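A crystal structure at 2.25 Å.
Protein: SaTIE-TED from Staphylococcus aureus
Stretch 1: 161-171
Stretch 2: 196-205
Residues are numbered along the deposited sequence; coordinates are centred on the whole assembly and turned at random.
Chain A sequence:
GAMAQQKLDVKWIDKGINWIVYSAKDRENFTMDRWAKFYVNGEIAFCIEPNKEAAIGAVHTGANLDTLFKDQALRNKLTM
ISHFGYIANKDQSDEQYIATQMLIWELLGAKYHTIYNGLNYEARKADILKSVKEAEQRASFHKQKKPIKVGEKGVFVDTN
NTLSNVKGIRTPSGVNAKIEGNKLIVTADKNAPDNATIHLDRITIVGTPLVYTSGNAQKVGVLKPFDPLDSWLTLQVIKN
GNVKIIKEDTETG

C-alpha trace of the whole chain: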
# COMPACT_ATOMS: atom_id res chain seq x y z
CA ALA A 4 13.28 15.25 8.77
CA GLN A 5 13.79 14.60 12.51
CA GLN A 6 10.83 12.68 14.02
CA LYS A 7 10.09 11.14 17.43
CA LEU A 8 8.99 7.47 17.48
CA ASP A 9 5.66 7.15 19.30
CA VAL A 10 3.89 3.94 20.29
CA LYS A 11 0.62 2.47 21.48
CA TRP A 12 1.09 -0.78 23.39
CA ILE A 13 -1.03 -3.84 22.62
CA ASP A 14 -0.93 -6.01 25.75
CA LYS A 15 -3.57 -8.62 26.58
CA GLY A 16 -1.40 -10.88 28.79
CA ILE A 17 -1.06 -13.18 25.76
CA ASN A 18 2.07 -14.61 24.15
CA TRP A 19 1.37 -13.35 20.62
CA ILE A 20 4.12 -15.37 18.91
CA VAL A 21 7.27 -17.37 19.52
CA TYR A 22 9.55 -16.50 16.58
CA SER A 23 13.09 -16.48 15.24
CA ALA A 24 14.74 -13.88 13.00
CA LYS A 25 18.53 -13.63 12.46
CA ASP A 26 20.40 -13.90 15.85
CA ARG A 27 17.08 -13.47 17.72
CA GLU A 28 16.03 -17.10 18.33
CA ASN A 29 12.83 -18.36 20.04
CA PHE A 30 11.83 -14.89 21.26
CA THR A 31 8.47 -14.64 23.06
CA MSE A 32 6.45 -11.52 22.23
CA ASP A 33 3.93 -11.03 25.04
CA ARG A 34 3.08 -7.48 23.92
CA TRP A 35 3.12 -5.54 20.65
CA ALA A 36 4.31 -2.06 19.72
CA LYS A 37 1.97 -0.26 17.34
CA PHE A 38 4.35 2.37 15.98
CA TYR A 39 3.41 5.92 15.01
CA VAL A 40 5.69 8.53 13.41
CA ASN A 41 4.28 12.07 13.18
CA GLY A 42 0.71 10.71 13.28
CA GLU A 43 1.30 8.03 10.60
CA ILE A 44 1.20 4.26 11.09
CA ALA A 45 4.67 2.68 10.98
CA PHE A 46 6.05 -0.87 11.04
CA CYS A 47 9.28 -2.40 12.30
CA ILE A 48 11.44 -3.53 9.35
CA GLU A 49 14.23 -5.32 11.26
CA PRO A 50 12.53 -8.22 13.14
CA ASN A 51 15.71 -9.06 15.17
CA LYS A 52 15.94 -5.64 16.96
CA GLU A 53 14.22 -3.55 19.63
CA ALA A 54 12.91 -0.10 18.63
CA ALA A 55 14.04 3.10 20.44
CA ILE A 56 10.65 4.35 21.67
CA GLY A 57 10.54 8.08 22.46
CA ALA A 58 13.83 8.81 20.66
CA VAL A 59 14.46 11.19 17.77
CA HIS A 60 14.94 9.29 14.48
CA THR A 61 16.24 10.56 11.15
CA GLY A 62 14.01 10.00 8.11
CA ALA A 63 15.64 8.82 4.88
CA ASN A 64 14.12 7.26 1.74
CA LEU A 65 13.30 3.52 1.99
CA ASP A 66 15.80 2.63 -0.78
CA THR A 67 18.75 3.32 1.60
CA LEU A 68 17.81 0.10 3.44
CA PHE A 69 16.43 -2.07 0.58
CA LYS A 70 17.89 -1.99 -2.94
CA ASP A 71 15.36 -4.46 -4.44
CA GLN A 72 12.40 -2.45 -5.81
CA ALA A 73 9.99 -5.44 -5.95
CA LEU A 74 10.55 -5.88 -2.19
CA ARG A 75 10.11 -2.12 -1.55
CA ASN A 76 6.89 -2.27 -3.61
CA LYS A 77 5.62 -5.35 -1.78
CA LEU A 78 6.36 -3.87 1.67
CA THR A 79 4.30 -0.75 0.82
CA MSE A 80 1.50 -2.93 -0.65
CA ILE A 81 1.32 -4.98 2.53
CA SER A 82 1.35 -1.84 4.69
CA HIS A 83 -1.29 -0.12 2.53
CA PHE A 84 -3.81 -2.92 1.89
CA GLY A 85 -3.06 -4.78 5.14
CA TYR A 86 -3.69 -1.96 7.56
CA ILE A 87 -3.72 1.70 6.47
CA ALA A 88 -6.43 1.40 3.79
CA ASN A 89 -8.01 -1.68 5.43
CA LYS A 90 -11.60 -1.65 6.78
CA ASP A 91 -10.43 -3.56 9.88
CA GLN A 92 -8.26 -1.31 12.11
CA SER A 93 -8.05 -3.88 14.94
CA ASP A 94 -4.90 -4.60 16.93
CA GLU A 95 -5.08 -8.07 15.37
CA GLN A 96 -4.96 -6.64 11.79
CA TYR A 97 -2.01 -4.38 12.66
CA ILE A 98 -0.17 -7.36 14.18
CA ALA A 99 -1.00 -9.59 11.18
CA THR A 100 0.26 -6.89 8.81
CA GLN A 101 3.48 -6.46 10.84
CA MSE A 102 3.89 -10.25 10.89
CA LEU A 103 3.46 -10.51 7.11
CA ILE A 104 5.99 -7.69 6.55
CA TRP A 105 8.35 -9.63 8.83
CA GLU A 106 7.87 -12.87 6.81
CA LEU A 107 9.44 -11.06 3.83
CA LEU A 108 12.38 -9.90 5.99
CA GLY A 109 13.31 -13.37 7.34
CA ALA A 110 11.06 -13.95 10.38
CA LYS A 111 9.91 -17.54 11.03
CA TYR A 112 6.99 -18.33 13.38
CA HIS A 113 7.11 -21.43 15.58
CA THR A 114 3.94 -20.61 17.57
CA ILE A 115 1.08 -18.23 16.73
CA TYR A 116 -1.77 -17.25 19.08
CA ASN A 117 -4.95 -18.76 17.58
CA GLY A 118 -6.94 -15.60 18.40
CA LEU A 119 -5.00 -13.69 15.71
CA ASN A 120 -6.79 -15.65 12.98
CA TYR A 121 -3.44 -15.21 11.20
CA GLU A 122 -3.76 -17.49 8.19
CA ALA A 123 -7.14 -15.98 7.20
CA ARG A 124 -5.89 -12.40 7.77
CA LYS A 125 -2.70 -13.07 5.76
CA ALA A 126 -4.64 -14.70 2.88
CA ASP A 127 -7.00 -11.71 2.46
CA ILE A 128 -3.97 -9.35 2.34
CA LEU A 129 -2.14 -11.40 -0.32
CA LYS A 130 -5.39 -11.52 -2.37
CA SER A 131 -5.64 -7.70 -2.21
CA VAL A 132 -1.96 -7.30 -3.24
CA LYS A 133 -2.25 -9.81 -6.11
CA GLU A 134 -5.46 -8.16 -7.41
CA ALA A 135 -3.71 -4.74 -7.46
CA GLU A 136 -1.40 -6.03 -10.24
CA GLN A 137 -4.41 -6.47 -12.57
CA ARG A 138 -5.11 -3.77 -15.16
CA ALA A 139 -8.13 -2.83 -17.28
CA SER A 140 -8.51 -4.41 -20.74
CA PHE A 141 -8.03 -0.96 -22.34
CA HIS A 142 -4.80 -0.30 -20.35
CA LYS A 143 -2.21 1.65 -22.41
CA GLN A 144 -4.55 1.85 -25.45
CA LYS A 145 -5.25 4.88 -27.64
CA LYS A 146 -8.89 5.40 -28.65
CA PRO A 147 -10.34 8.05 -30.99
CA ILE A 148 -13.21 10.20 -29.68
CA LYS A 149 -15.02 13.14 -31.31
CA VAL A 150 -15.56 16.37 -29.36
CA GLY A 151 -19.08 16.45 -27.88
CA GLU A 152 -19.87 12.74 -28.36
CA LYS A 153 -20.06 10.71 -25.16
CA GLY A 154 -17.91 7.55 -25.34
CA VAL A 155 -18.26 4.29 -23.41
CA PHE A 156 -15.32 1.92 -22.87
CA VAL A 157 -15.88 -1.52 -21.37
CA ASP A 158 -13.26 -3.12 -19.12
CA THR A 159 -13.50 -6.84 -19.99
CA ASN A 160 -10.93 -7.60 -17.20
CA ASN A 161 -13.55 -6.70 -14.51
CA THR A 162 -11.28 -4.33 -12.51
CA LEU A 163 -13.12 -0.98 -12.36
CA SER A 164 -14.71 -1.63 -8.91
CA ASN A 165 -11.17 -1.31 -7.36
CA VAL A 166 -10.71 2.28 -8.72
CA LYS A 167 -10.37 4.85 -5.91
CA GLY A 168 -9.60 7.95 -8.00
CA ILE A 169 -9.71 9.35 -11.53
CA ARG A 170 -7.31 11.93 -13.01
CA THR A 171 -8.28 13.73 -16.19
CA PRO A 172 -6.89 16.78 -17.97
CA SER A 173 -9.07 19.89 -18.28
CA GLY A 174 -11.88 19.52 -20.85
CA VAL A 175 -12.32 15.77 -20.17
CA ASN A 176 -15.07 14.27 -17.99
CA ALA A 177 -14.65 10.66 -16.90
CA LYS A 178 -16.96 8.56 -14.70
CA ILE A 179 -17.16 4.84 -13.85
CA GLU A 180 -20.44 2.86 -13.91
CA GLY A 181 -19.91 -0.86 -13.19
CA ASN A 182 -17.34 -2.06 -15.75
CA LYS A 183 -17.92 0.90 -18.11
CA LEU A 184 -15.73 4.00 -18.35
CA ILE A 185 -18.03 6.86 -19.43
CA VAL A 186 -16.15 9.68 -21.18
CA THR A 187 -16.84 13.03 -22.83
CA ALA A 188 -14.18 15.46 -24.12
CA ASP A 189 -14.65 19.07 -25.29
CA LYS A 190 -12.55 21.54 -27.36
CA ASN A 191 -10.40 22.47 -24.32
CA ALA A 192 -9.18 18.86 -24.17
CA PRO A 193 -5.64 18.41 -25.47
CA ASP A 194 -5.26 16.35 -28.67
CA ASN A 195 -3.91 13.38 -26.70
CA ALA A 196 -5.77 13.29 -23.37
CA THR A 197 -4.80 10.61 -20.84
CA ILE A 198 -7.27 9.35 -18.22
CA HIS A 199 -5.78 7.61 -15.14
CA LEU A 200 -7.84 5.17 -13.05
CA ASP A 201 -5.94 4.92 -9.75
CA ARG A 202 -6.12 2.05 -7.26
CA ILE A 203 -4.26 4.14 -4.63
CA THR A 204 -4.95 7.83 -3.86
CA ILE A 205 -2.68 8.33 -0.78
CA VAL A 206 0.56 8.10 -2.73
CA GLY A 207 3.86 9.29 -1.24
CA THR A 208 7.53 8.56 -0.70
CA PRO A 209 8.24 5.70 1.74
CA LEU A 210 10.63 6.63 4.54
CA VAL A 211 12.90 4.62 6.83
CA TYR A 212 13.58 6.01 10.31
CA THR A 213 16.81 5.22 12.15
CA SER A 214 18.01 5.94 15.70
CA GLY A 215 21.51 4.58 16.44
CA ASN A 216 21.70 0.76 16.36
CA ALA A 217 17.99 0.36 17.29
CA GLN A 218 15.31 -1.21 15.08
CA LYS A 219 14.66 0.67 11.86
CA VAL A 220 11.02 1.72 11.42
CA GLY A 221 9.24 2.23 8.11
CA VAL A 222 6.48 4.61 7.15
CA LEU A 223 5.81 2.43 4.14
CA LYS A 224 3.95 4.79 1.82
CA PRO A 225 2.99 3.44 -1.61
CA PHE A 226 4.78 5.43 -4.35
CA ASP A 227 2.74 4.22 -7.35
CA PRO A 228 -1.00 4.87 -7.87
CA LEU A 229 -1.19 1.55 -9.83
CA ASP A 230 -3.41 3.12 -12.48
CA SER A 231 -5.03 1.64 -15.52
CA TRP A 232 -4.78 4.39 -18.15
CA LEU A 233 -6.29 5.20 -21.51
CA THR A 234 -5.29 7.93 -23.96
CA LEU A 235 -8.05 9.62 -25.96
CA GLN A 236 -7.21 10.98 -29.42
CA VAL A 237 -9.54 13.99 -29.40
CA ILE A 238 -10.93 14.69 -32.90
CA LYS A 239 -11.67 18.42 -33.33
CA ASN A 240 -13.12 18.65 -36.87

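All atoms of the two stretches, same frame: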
# COMPACT_ATOMS: atom_id res chain seq x y z
N ASN A 161 -12.74 -6.77 -15.74
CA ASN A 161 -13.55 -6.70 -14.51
C ASN A 161 -12.74 -6.13 -13.32
O ASN A 161 -12.68 -6.74 -12.24
CB ASN A 161 -14.16 -8.10 -14.22
CG ASN A 161 -15.20 -8.09 -13.09
OD1 ASN A 161 -15.94 -7.12 -12.90
ND2 ASN A 161 -15.24 -9.18 -12.33
N THR A 162 -12.12 -4.97 -13.53
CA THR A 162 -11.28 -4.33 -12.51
C THR A 162 -11.75 -2.96 -12.03
O THR A 162 -11.16 -2.42 -11.09
CB THR A 162 -9.82 -4.15 -13.00
OG1 THR A 162 -9.80 -3.23 -14.10
CG2 THR A 162 -9.20 -5.48 -13.42
N LEU A 163 -12.79 -2.38 -12.63
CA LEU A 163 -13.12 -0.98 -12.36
C LEU A 163 -13.70 -0.72 -10.96
O LEU A 163 -13.61 0.41 -10.48
CB LEU A 163 -14.02 -0.39 -13.45
CG LEU A 163 -13.44 -0.42 -14.88
CD1 LEU A 163 -14.27 0.46 -15.81
CD2 LEU A 163 -11.98 0.02 -14.92
N SER A 164 -14.25 -1.75 -10.31
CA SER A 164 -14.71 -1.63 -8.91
C SER A 164 -13.59 -1.37 -7.87
O SER A 164 -13.90 -0.94 -6.76
CB SER A 164 -15.49 -2.89 -8.49
OG SER A 164 -14.63 -3.98 -8.23
N ASN A 165 -12.33 -1.62 -8.22
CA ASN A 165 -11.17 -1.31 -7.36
C ASN A 165 -10.63 0.13 -7.51
O ASN A 165 -9.70 0.52 -6.79
CB ASN A 165 -10.01 -2.28 -7.66
CG ASN A 165 -10.40 -3.73 -7.46
OD1 ASN A 165 -10.61 -4.18 -6.33
ND2 ASN A 165 -10.47 -4.49 -8.56
N VAL A 166 -11.19 0.92 -8.44
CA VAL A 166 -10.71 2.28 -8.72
C VAL A 166 -11.13 3.25 -7.61
O VAL A 166 -12.32 3.39 -7.31
CB VAL A 166 -11.23 2.78 -10.09
CG1 VAL A 166 -10.87 4.25 -10.32
CG2 VAL A 166 -10.68 1.90 -11.21
N LYS A 167 -10.14 3.91 -7.02
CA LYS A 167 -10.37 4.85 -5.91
C LYS A 167 -10.25 6.31 -6.32
O LYS A 167 -10.61 7.20 -5.55
CB LYS A 167 -9.39 4.57 -4.77
CG LYS A 167 -9.46 3.16 -4.19
CD LYS A 167 -10.82 2.83 -3.58
CE LYS A 167 -10.82 1.45 -2.96
NZ LYS A 167 -12.19 1.03 -2.54
N GLY A 168 -9.73 6.58 -7.52
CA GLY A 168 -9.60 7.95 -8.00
C GLY A 168 -9.40 7.99 -9.49
O GLY A 168 -8.93 7.02 -10.09
N ILE A 169 -9.78 9.13 -10.08
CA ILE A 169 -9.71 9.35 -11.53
C ILE A 169 -9.03 10.69 -11.77
O ILE A 169 -9.48 11.70 -11.23
CB ILE A 169 -11.12 9.35 -12.18
CG1 ILE A 169 -11.89 8.07 -11.83
CG2 ILE A 169 -11.00 9.49 -13.70
CD1 ILE A 169 -13.32 8.03 -12.34
N ARG A 170 -7.96 10.69 -12.57
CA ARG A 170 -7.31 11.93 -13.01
C ARG A 170 -7.59 12.13 -14.49
O ARG A 170 -7.46 11.20 -15.30
CB ARG A 170 -5.80 11.87 -12.79
CG ARG A 170 -5.37 11.78 -11.33
CD ARG A 170 -4.31 10.71 -11.13
NE ARG A 170 -3.06 11.01 -11.79
CZ ARG A 170 -2.09 10.14 -12.08
NH1 ARG A 170 -2.19 8.84 -11.80
NH2 ARG A 170 -0.99 10.58 -12.68
N THR A 171 -7.98 13.35 -14.83
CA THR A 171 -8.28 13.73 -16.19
C THR A 171 -7.71 15.12 -16.43
O THR A 171 -7.70 15.95 -15.50
CB THR A 171 -9.80 13.78 -16.45
OG1 THR A 171 -10.42 14.69 -15.53
CG2 THR A 171 -10.41 12.40 -16.28
N ALA A 196 -5.33 13.11 -24.75
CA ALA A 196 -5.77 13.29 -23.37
C ALA A 196 -5.80 11.96 -22.63
O ALA A 196 -6.57 11.07 -22.98
CB ALA A 196 -7.14 13.93 -23.35
N THR A 197 -4.97 11.85 -21.59
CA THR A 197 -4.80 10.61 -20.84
C THR A 197 -5.63 10.61 -19.55
O THR A 197 -5.50 11.52 -18.73
CB THR A 197 -3.32 10.35 -20.54
OG1 THR A 197 -2.62 10.20 -21.78
CG2 THR A 197 -3.13 9.09 -19.71
N ILE A 198 -6.48 9.59 -19.41
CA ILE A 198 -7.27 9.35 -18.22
C ILE A 198 -6.57 8.28 -17.37
O ILE A 198 -6.20 7.23 -17.89
CB ILE A 198 -8.70 8.88 -18.60
CG1 ILE A 198 -9.42 9.99 -19.37
CG2 ILE A 198 -9.48 8.47 -17.36
CD1 ILE A 198 -10.77 9.60 -19.94
N HIS A 199 -6.40 8.56 -16.08
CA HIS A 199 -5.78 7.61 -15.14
C HIS A 199 -6.81 7.13 -14.13
O HIS A 199 -7.44 7.94 -13.47
CB HIS A 199 -4.65 8.27 -14.35
CG HIS A 199 -3.62 8.94 -15.20
ND1 HIS A 199 -2.48 8.30 -15.62
CD2 HIS A 199 -3.54 10.21 -15.67
CE1 HIS A 199 -1.75 9.13 -16.34
NE2 HIS A 199 -2.37 10.30 -16.38
N LEU A 200 -6.93 5.81 -14.01
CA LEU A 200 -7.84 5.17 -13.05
C LEU A 200 -7.04 4.54 -11.91
O LEU A 200 -6.61 3.40 -12.02
CB LEU A 200 -8.68 4.11 -13.77
CG LEU A 200 -9.34 4.55 -15.07
CD1 LEU A 200 -10.17 3.40 -15.63
CD2 LEU A 200 -10.19 5.80 -14.88
N ASP A 201 -6.85 5.30 -10.83
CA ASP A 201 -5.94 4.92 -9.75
C ASP A 201 -6.55 3.94 -8.76
O ASP A 201 -7.69 4.11 -8.32
CB ASP A 201 -5.51 6.16 -8.94
CG ASP A 201 -4.85 7.22 -9.78
OD1 ASP A 201 -4.15 6.88 -10.76
OD2 ASP A 201 -5.02 8.40 -9.45
N ARG A 202 -5.77 2.93 -8.38
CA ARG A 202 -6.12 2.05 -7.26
C ARG A 202 -5.77 2.67 -5.90
O ARG A 202 -6.42 2.35 -4.91
CB ARG A 202 -5.43 0.70 -7.40
CG ARG A 202 -5.97 -0.16 -8.52
CD ARG A 202 -5.08 -1.37 -8.76
NE ARG A 202 -5.65 -2.28 -9.74
CZ ARG A 202 -6.55 -3.25 -9.49
NH1 ARG A 202 -7.02 -3.47 -8.26
NH2 ARG A 202 -6.97 -4.01 -10.50
N ILE A 203 -4.74 3.52 -5.86
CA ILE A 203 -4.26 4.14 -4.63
C ILE A 203 -4.24 5.67 -4.79
O ILE A 203 -3.64 6.19 -5.73
CB ILE A 203 -2.84 3.63 -4.26
CG1 ILE A 203 -2.87 2.11 -4.05
CG2 ILE A 203 -2.32 4.34 -3.02
CD1 ILE A 203 -1.51 1.47 -3.85
N THR A 204 -4.86 6.37 -3.85
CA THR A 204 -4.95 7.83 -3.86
C THR A 204 -4.29 8.52 -2.66
O THR A 204 -4.51 9.71 -2.44
CB THR A 204 -6.42 8.27 -3.93
OG1 THR A 204 -7.10 7.81 -2.76
CG2 THR A 204 -7.09 7.69 -5.18
N ILE A 205 -3.51 7.77 -1.87
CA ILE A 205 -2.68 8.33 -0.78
C ILE A 205 -1.23 7.96 -1.08
O ILE A 205 -0.55 7.29 -0.29
CB ILE A 205 -3.12 7.87 0.63
CG1 ILE A 205 -3.40 6.35 0.69
CG2 ILE A 205 -4.36 8.64 1.09
CD1 ILE A 205 -3.36 5.79 2.09
O HOH W 1 -7.94 -0.09 -4.82

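Contact between residues 161-171 and 196-205, an antiparallel pairing of strands 168-170 and 196-201 preceded by a 3-10 turn. T162 begins the contact: its CB lies 3.8 Å from R202 NH2, and its carbonyl accepts a hydrogen bond from the backbone N of N165 (T162 O to N165 N, 3.2 Å), closing the turn. L163 sends CD2 to within 3.9 Å of L200 CD1. N165 CB sits 3.3 Å from R202 NH1; the R202 side chain leaves its backbone pointing away, but its extended chain brings the guanidinium back to T162 and N165. A water bridges the two backbones here, donating to N165 O (2.7 Å) and to R202 O (2.9 Å). V166 packs CG2 against L200 CB at 3.9 Å. K167 N donates to D201 O at 2.8 Å; G168 N reaches the same D201 O only weakly, at 3.3 Å. The K167 side chain passes R202 O (CG to O, 3.2 Å) before its end leads away. At G168, D201 N returns a hydrogen bond to G168 O (2.8 Å). An ideal CB on G168 would fall 2.7 Å from T204 CG2, a clash, so the close approach of T204 depends on the bare glycine. I169 occupies a non-hydrogen-bonded pair with L200; its CG2 lies 4.0 Å from L200 CD2 and 4.1 Å from I198 CG2, and its CA makes a CA-H...O contact with H199 O (3.3 Å). R170 pairs with H199 through two hydrogen bonds, R170 N to H199 O and H199 N to R170 O, both 2.9 Å. On the sheet face shared with H199 and D201, the R170 guanidinium lies flat on the H199 ring (planes at 9°) while R170 NH1 forms a salt bridge with D201 OD1 (3.0 Å). T171 ends the contact, with CG2 4.0 Å from I198 CG1.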